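Local coordinates for dihydrofolate reductase, putative (Aspergillus flavus, PDB 6DRS), which probably reduces dihydrofolate to tetrahydrofolate with NADPH, and is held here with NADP and an antifolate inhibitor, at residues 40-43 with 44-48; 62-65 with 66-70. One frame throughout, in Å; residues are numbered along the deposited sequence.

Contact 1. Residues 40-43 with 44-48. With H8A (3-{[(3R)-7,9-diamino-3-methyl-2,3-dihydrofuro[2,3-f]quinazolin-4-yl]oxy}benzonitrile), chain G.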
loop_
_atom_site.group_PDB
_atom_site.type_symbol
_atom_site.label_atom_id
_atom_site.label_comp_id
_atom_site.label_asym_id
_atom_site.label_seq_id
_atom_site.Cartn_x
_atom_site.Cartn_y
_atom_site.Cartn_z
ATOM N N ASP A 40 -6.462 8.273 -5.724
ATOM C CA ASP A 40 -5.487 7.221 -5.392
ATOM C C ASP A 40 -5.549 6.859 -3.897
ATOM O O ASP A 40 -5.493 5.682 -3.550
ATOM C CB ASP A 40 -4.059 7.568 -5.806
ATOM C CG ASP A 40 -3.104 6.457 -5.382
ATOM O OD1 ASP A 40 -3.275 5.314 -5.848
ATOM O OD2 ASP A 40 -2.231 6.722 -4.531
ATOM N N MET A 41 -5.650 7.868 -3.038
ATOM C CA MET A 41 -5.757 7.749 -1.582
ATOM C C MET A 41 -6.967 6.894 -1.190
ATOM O O MET A 41 -6.855 6.017 -0.334
ATOM C CB MET A 41 -6.011 9.118 -0.948
ATOM C CG MET A 41 -4.839 10.032 -1.008
ATOM S SD MET A 41 -3.446 9.376 -0.083
ATOM C CE MET A 41 -2.502 10.902 0.063
ATOM N N SER A 42 -8.132 7.222 -1.751
ATOM C CA SER A 42 -9.324 6.504 -1.365
ATOM C C SER A 42 -9.262 5.058 -1.898
ATOM O O SER A 42 -9.688 4.094 -1.216
ATOM C CB SER A 42 -10.579 7.265 -1.756
ATOM O OG SER A 42 -10.748 7.278 -3.164
ATOM N N PHE A 43 -8.691 4.899 -3.091
ATOM C CA PHE A 43 -8.506 3.599 -3.681
ATOM C C PHE A 43 -7.574 2.770 -2.794
ATOM O O PHE A 43 -7.843 1.595 -2.503
ATOM C CB PHE A 43 -8.000 3.691 -5.128
ATOM C CG PHE A 43 -7.579 2.366 -5.730
ATOM C CD1 PHE A 43 -8.504 1.533 -6.357
ATOM C CD2 PHE A 43 -6.250 1.951 -5.702
ATOM C CE1 PHE A 43 -8.111 0.331 -6.935
ATOM C CE2 PHE A 43 -5.858 0.744 -6.261
ATOM C CZ PHE A 43 -6.789 -0.074 -6.873
ATOM N N PHE A 44 -6.475 3.376 -2.376
ATOM C CA PHE A 44 -5.516 2.673 -1.520
ATOM C C PHE A 44 -6.203 2.265 -0.211
ATOM O O PHE A 44 -5.976 1.174 0.273
ATOM C CB PHE A 44 -4.283 3.533 -1.228
ATOM C CG PHE A 44 -3.381 2.965 -0.156
ATOM C CD1 PHE A 44 -2.403 2.020 -0.465
ATOM C CD2 PHE A 44 -3.498 3.389 1.168
ATOM C CE1 PHE A 44 -1.568 1.506 0.525
ATOM C CE2 PHE A 44 -2.666 2.863 2.152
ATOM C CZ PHE A 44 -1.705 1.925 1.832
ATOM N N ALA A 45 -7.011 3.180 0.334
ATOM C CA ALA A 45 -7.648 2.983 1.622
ATOM C C ALA A 45 -8.666 1.834 1.518
ATOM O O ALA A 45 -8.580 0.867 2.285
ATOM C CB ALA A 45 -8.277 4.272 2.112
ATOM N N ARG A 46 -9.557 1.905 0.530
ATOM C CA ARG A 46 -10.628 0.893 0.362
ATOM C C ARG A 46 -10.013 -0.478 0.108
ATOM O O ARG A 46 -10.415 -1.442 0.718
ATOM C CB ARG A 46 -11.587 1.215 -0.787
ATOM C CG ARG A 46 -12.398 2.474 -0.560
ATOM C CD ARG A 46 -13.454 2.501 -1.652
ATOM N NE ARG A 46 -12.850 2.453 -2.981
ATOM C CZ ARG A 46 -12.388 3.500 -3.658
ATOM N NH1 ARG A 46 -12.558 4.731 -3.202
ATOM N NH2 ARG A 46 -11.781 3.311 -4.811
ATOM N N VAL A 47 -9.045 -0.548 -0.798
ATOM C CA VAL A 47 -8.442 -1.802 -1.151
ATOM C C VAL A 47 -7.688 -2.420 0.030
ATOM O O VAL A 47 -7.810 -3.622 0.253
ATOM C CB VAL A 47 -7.592 -1.658 -2.419
ATOM C CG1 VAL A 47 -6.745 -2.900 -2.687
ATOM C CG2 VAL A 47 -8.527 -1.338 -3.585
ATOM N N THR A 48 -6.918 -1.639 0.778
ATOM C CA THR A 48 -6.065 -2.262 1.823
ATOM C C THR A 48 -6.921 -2.639 3.036
ATOM O O THR A 48 -6.528 -3.494 3.821
ATOM C CB THR A 48 -4.931 -1.330 2.266
ATOM O OG1 THR A 48 -5.533 -0.090 2.654
ATOM C CG2 THR A 48 -3.865 -1.134 1.211
HETATM C C2 H8A G . -0.295 6.476 0.242
HETATM C C3 H8A G . -0.923 6.251 -0.987
HETATM C C4 H8A G . -0.665 5.061 -1.699
HETATM C C5 H8A G . 0.244 4.100 -1.202
HETATM C C6 H8A G . 0.842 4.362 0.053
HETATM C C7 H8A G . 0.585 5.525 0.725
HETATM C C8 H8A G . 0.454 2.944 -1.920
HETATM O O1 H8A G . -0.535 7.612 0.953
HETATM C C10 H8A G . -1.034 3.663 -3.571
HETATM C C14 H8A G . -1.362 7.674 2.062
HETATM C C15 H8A G . -1.223 8.766 2.945
HETATM C C16 H8A G . -2.052 8.855 4.077
HETATM C C17 H8A G . -3.012 7.855 4.316
HETATM C C18 H8A G . -3.183 6.751 3.456
HETATM N N9 H8A G . -0.175 2.750 -3.100
HETATM N N11 H8A G . -1.256 4.815 -2.902
HETATM N N12 H8A G . 1.353 1.926 -1.387
HETATM N N13 H8A G . -1.738 3.490 -4.845
HETATM C C19 H8A G . -2.335 6.680 2.329
HETATM C C20 H8A G . -4.102 5.807 3.711
HETATM N N21 H8A G . -4.891 4.946 3.981
HETATM C C22 H8A G . 1.336 5.591 1.974
HETATM C C23 H8A G . 2.251 4.370 1.831
HETATM O O24 H8A G . 1.729 3.576 0.750
HETATM C C25 H8A G . 0.409 5.206 3.107
HETATM O O HOH W 1 -10.545 5.809 -5.981
#
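Val-47 lays its CG2 methyl over one face of the Phe-43 ring, a CH-pi contact with CG2 3.9 Å from the ring centroid. The ring gets there because Phe-43 CG stands anti to the backbone N (chi1 171°), which swings it toward Val-47, one turn on; Val-227 and Phe-154 join from outside the helix. Backbone bonds from Phe-44, Ala-45, Arg-46 and Val-47 back to the carbonyls of residues 40 to 43 run through the turn. Thr-48 N and Thr-48 OG1 both donate to Phe-44 O, from opposite faces of its carbonyl plane, with OG1 at 2.7 Å.

These turns belong to helix 38-49, the helix that in dihydrofolate reductases carries the pocket's acidic residue. That residue is Asp-40: inhibitor atom N13 gives its OD1 a nearly straight bond of 2.6 Å, and Thr-179 also bonds OD1. Four residues on, Phe-44 turns one ring face to the inhibitor's quinazoline, CD1 lying 3.3 Å from C8, and the other to Thr-48 CG2. Met-41 SD approaches C14, on the benzonitrile ring, at 3.4 Å.

On the solvent side Arg-46 folds back at chi3 (-57°), and its guanidinium lies with one face over Ser-42 O, steeply inclined (73°) to the Phe-43 ring. A water in the guanidinium plane, 3.0 Å from Arg-46 NH2, also bonds Ser-42 OG; Glu-225 forms a salt bridge with that same NH2.

Contact 2. Residues 62-65 with 66-70. With NAP (NADP nicotinamide-adenine-dinucleotide phosphate), chain H; SO4 (sulfate ion), chain C.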
loop_
_atom_site.group_PDB
_atom_site.type_symbol
_atom_site.label_atom_id
_atom_site.label_comp_id
_atom_site.label_asym_id
_atom_site.label_seq_id
_atom_site.Cartn_x
_atom_site.Cartn_y
_atom_site.Cartn_z
ATOM N N MET A 62 5.095 -2.594 5.885
ATOM C CA MET A 62 5.744 -1.362 5.419
ATOM C C MET A 62 7.143 -1.201 6.041
ATOM O O MET A 62 7.422 -1.672 7.145
ATOM C CB MET A 62 4.883 -0.138 5.746
ATOM C CG MET A 62 4.821 0.180 7.224
ATOM S SD MET A 62 3.382 1.208 7.574
ATOM C CE MET A 62 2.143 -0.087 7.735
ATOM N N GLY A 63 8.045 -0.521 5.322
ATOM C CA GLY A 63 9.324 -0.119 5.917
ATOM C C GLY A 63 9.120 1.019 6.911
ATOM O O GLY A 63 8.112 1.741 6.855
ATOM N N ARG A 64 10.075 1.193 7.829
ATOM C CA ARG A 64 9.919 2.194 8.880
ATOM C C ARG A 64 9.768 3.604 8.282
ATOM O O ARG A 64 9.034 4.439 8.836
ATOM C CB ARG A 64 10.998 2.022 9.959
ATOM C CG ARG A 64 10.812 2.932 11.170
ATOM C CD ARG A 64 11.332 4.348 10.948
ATOM N NE ARG A 64 12.707 4.222 10.485
ATOM C CZ ARG A 64 13.444 5.208 10.002
ATOM N NH1 ARG A 64 12.938 6.424 9.873
ATOM N NH2 ARG A 64 14.685 4.954 9.636
ATOM N N LYS A 65 10.424 3.883 7.151
ATOM C CA LYS A 65 10.360 5.233 6.584
ATOM C C LYS A 65 8.960 5.503 6.021
ATOM O O LYS A 65 8.427 6.624 6.152
ATOM C CB LYS A 65 11.457 5.438 5.535
ATOM C CG LYS A 65 12.815 5.802 6.117
ATOM C CD LYS A 65 13.937 5.554 5.138
ATOM C CE LYS A 65 15.254 6.197 5.513
ATOM N NZ LYS A 65 16.372 5.401 4.951
ATOM N N THR A 66 8.348 4.481 5.432
ATOM C CA THR A 66 6.981 4.618 4.933
ATOM C C THR A 66 6.028 4.800 6.114
ATOM O O THR A 66 5.142 5.660 6.079
ATOM C CB THR A 66 6.577 3.427 4.054
ATOM O OG1 THR A 66 7.444 3.407 2.917
ATOM C CG2 THR A 66 5.140 3.523 3.595
ATOM N N TYR A 67 6.236 4.029 7.184
ATOM C CA TYR A 67 5.452 4.321 8.400
ATOM C C TYR A 67 5.563 5.809 8.756
ATOM O O TYR A 67 4.558 6.476 8.966
ATOM C CB TYR A 67 5.847 3.423 9.570
ATOM C CG TYR A 67 5.033 3.692 10.811
ATOM C CD1 TYR A 67 3.747 3.179 10.955
ATOM C CD2 TYR A 67 5.546 4.450 11.856
ATOM C CE1 TYR A 67 2.999 3.408 12.102
ATOM C CE2 TYR A 67 4.799 4.712 12.998
ATOM C CZ TYR A 67 3.530 4.169 13.131
ATOM O OH TYR A 67 2.802 4.395 14.266
ATOM N N ASP A 68 6.794 6.326 8.790
ATOM C CA ASP A 68 7.048 7.723 9.210
ATOM C C ASP A 68 6.428 8.709 8.217
ATOM O O ASP A 68 6.024 9.790 8.613
ATOM C CB ASP A 68 8.540 7.975 9.428
ATOM C CG ASP A 68 9.067 7.357 10.709
ATOM O OD1 ASP A 68 8.233 6.951 11.541
ATOM O OD2 ASP A 68 10.312 7.279 10.867
ATOM N N SER A 69 6.323 8.323 6.948
ATOM C CA SER A 69 5.780 9.191 5.903
ATOM C C SER A 69 4.305 9.510 6.134
ATOM O O SER A 69 3.834 10.538 5.630
ATOM C CB SER A 69 5.972 8.616 4.536
ATOM O OG SER A 69 5.080 7.547 4.296
ATOM N N VAL A 70 3.582 8.647 6.856
ATOM C CA VAL A 70 2.187 8.954 7.193
ATOM C C VAL A 70 2.193 9.972 8.332
ATOM O O VAL A 70 2.907 9.772 9.300
ATOM C CB VAL A 70 1.417 7.698 7.643
ATOM C CG1 VAL A 70 -0.078 7.957 7.662
ATOM C CG2 VAL A 70 1.742 6.487 6.786
HETATM P PA NAP H . 11.198 2.074 3.176
HETATM O O1A NAP H . 9.792 2.552 3.409
HETATM O O2A NAP H . 11.644 0.895 2.391
HETATM O O5B NAP H . 11.921 1.988 4.629
HETATM C C5B NAP H . 13.342 1.836 4.814
HETATM C C4B NAP H . 13.511 1.438 6.265
HETATM O O4B NAP H . 12.907 0.159 6.472
HETATM C C3B NAP H . 14.957 1.247 6.699
HETATM O O3B NAP H . 15.534 2.500 7.099
HETATM C C2B NAP H . 14.805 0.283 7.861
HETATM O O2B NAP H . 14.240 0.960 8.981
HETATM C C1B NAP H . 13.670 -0.617 7.409
HETATM N N9A NAP H . 14.179 -1.779 6.702
HETATM C C8A NAP H . 14.332 -1.769 5.368
HETATM N N7A NAP H . 14.814 -2.961 4.957
HETATM C C5A NAP H . 14.964 -3.754 6.040
HETATM C C6A NAP H . 15.434 -5.138 6.277
HETATM N N6A NAP H . 15.804 -5.862 5.212
HETATM N N1A NAP H . 15.465 -5.642 7.530
HETATM C C2A NAP H . 15.063 -4.867 8.554
HETATM N N3A NAP H . 14.622 -3.589 8.404
HETATM C C4A NAP H . 14.551 -2.968 7.198
HETATM O O3 NAP H . 12.005 3.424 2.704
HETATM P PN NAP H . 12.342 3.952 1.199
HETATM O O1N NAP H . 12.699 2.848 0.294
HETATM O O2N NAP H . 13.312 5.077 1.483
HETATM O O5D NAP H . 10.947 4.592 0.751
HETATM C C5D NAP H . 10.360 5.636 1.487
HETATM C C4D NAP H . 9.905 6.587 0.402
HETATM O O4D NAP H . 9.086 5.856 -0.512
HETATM C C3D NAP H . 9.100 7.774 0.873
HETATM O O3D NAP H . 9.445 8.886 0.006
HETATM C C2D NAP H . 7.685 7.323 0.629
HETATM O O2D NAP H . 6.840 8.432 0.449
HETATM C C1D NAP H . 7.814 6.500 -0.633
HETATM N N1N NAP H . 6.719 5.518 -0.785
HETATM C C2N NAP H . 5.918 5.630 -1.871
HETATM C C3N NAP H . 4.835 4.752 -2.083
HETATM C C7N NAP H . 3.962 4.897 -3.327
HETATM O O7N NAP H . 3.080 4.071 -3.583
HETATM N N7N NAP H . 4.183 5.953 -4.132
HETATM C C4N NAP H . 4.575 3.769 -1.107
HETATM C C5N NAP H . 5.419 3.691 0.003
HETATM C C6N NAP H . 6.480 4.584 0.160
HETATM P P2B NAP H . 15.167 1.532 10.166
HETATM O O1X NAP H . 15.972 2.671 9.555
HETATM O O2X NAP H . 14.148 2.134 11.112
HETATM O O3X NAP H . 15.944 0.289 10.475
HETATM S S SO4 C . 15.825 8.343 8.745
HETATM O O1 SO4 C . 15.993 9.395 7.718
HETATM O O2 SO4 C . 14.491 7.753 8.481
HETATM O O3 SO4 C . 16.919 7.333 8.631
HETATM O O4 SO4 C . 15.860 8.955 10.102
#
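Arg-64 makes a salt bridge with Asp-68, one helical turn on, NH1 lying 2.9 Å from OD2. The oxygen lies in the guanidinium plane and is met on its anti side, 24° out of the carboxylate plane. The cofactor's 2'-phosphate takes the side formed by NE and NH2, NE donating to O2X (2.6 Å) and NH2 to O1X; a sulfate, probably from the crystallisation liquor, takes the side between NH1 and NH2, and Asp-68 the flank of NH1. Bends at chi2 (-81°) and chi3 (-53°) bring the rim among them. Thr-66 OG1 donates to diphosphate oxygen O1A at 2.5 Å, and CG2 rests 3.6 Å from C5N of the nicotinamide ring.

Behind this shell, Arg-95 takes the other carboxylate oxygen of Asp-68. Gly-63 is the N-cap of helix 64-69, its carbonyl receiving Tyr-67 N. Met-62, last residue but one of strand 57-63, places SD at the edge of the Tyr-67 ring, 5.2 Å from the centroid, a Met-aromatic contact in the beta-alpha-beta unit running on to strand 81-85. The helix start, with its partial positive charge, would favour the diphosphate; Arg-64 at the 2'-phosphate is consistent with a preference for NADP(H) over NAD(H).

Contact 1 and contact 2 are both partly buried local contacts between residues about a turn apart, helix 38-49 leading into strand 57-63. In the first, Asp-40, Phe-44 and Val-47 are buried and Arg-46 exposed; in the second, Thr-66 and Tyr-67 are buried and Lys-65 exposed. Their centres lie about 17 Å apart and their nearest atoms about 7 Å, but the inhibitor of contact 1 also touches Thr-66 of contact 2. Residues 40-48 offer one phenylalanine face and one carboxylate to the inhibitor's flat diaminoquinazoline, leaving the arginine to the outer flank. Residues 62-70 use an arginine, a threonine and a helix start to hold phosphates, with Met-62 and Tyr-67 packing on the side away from them.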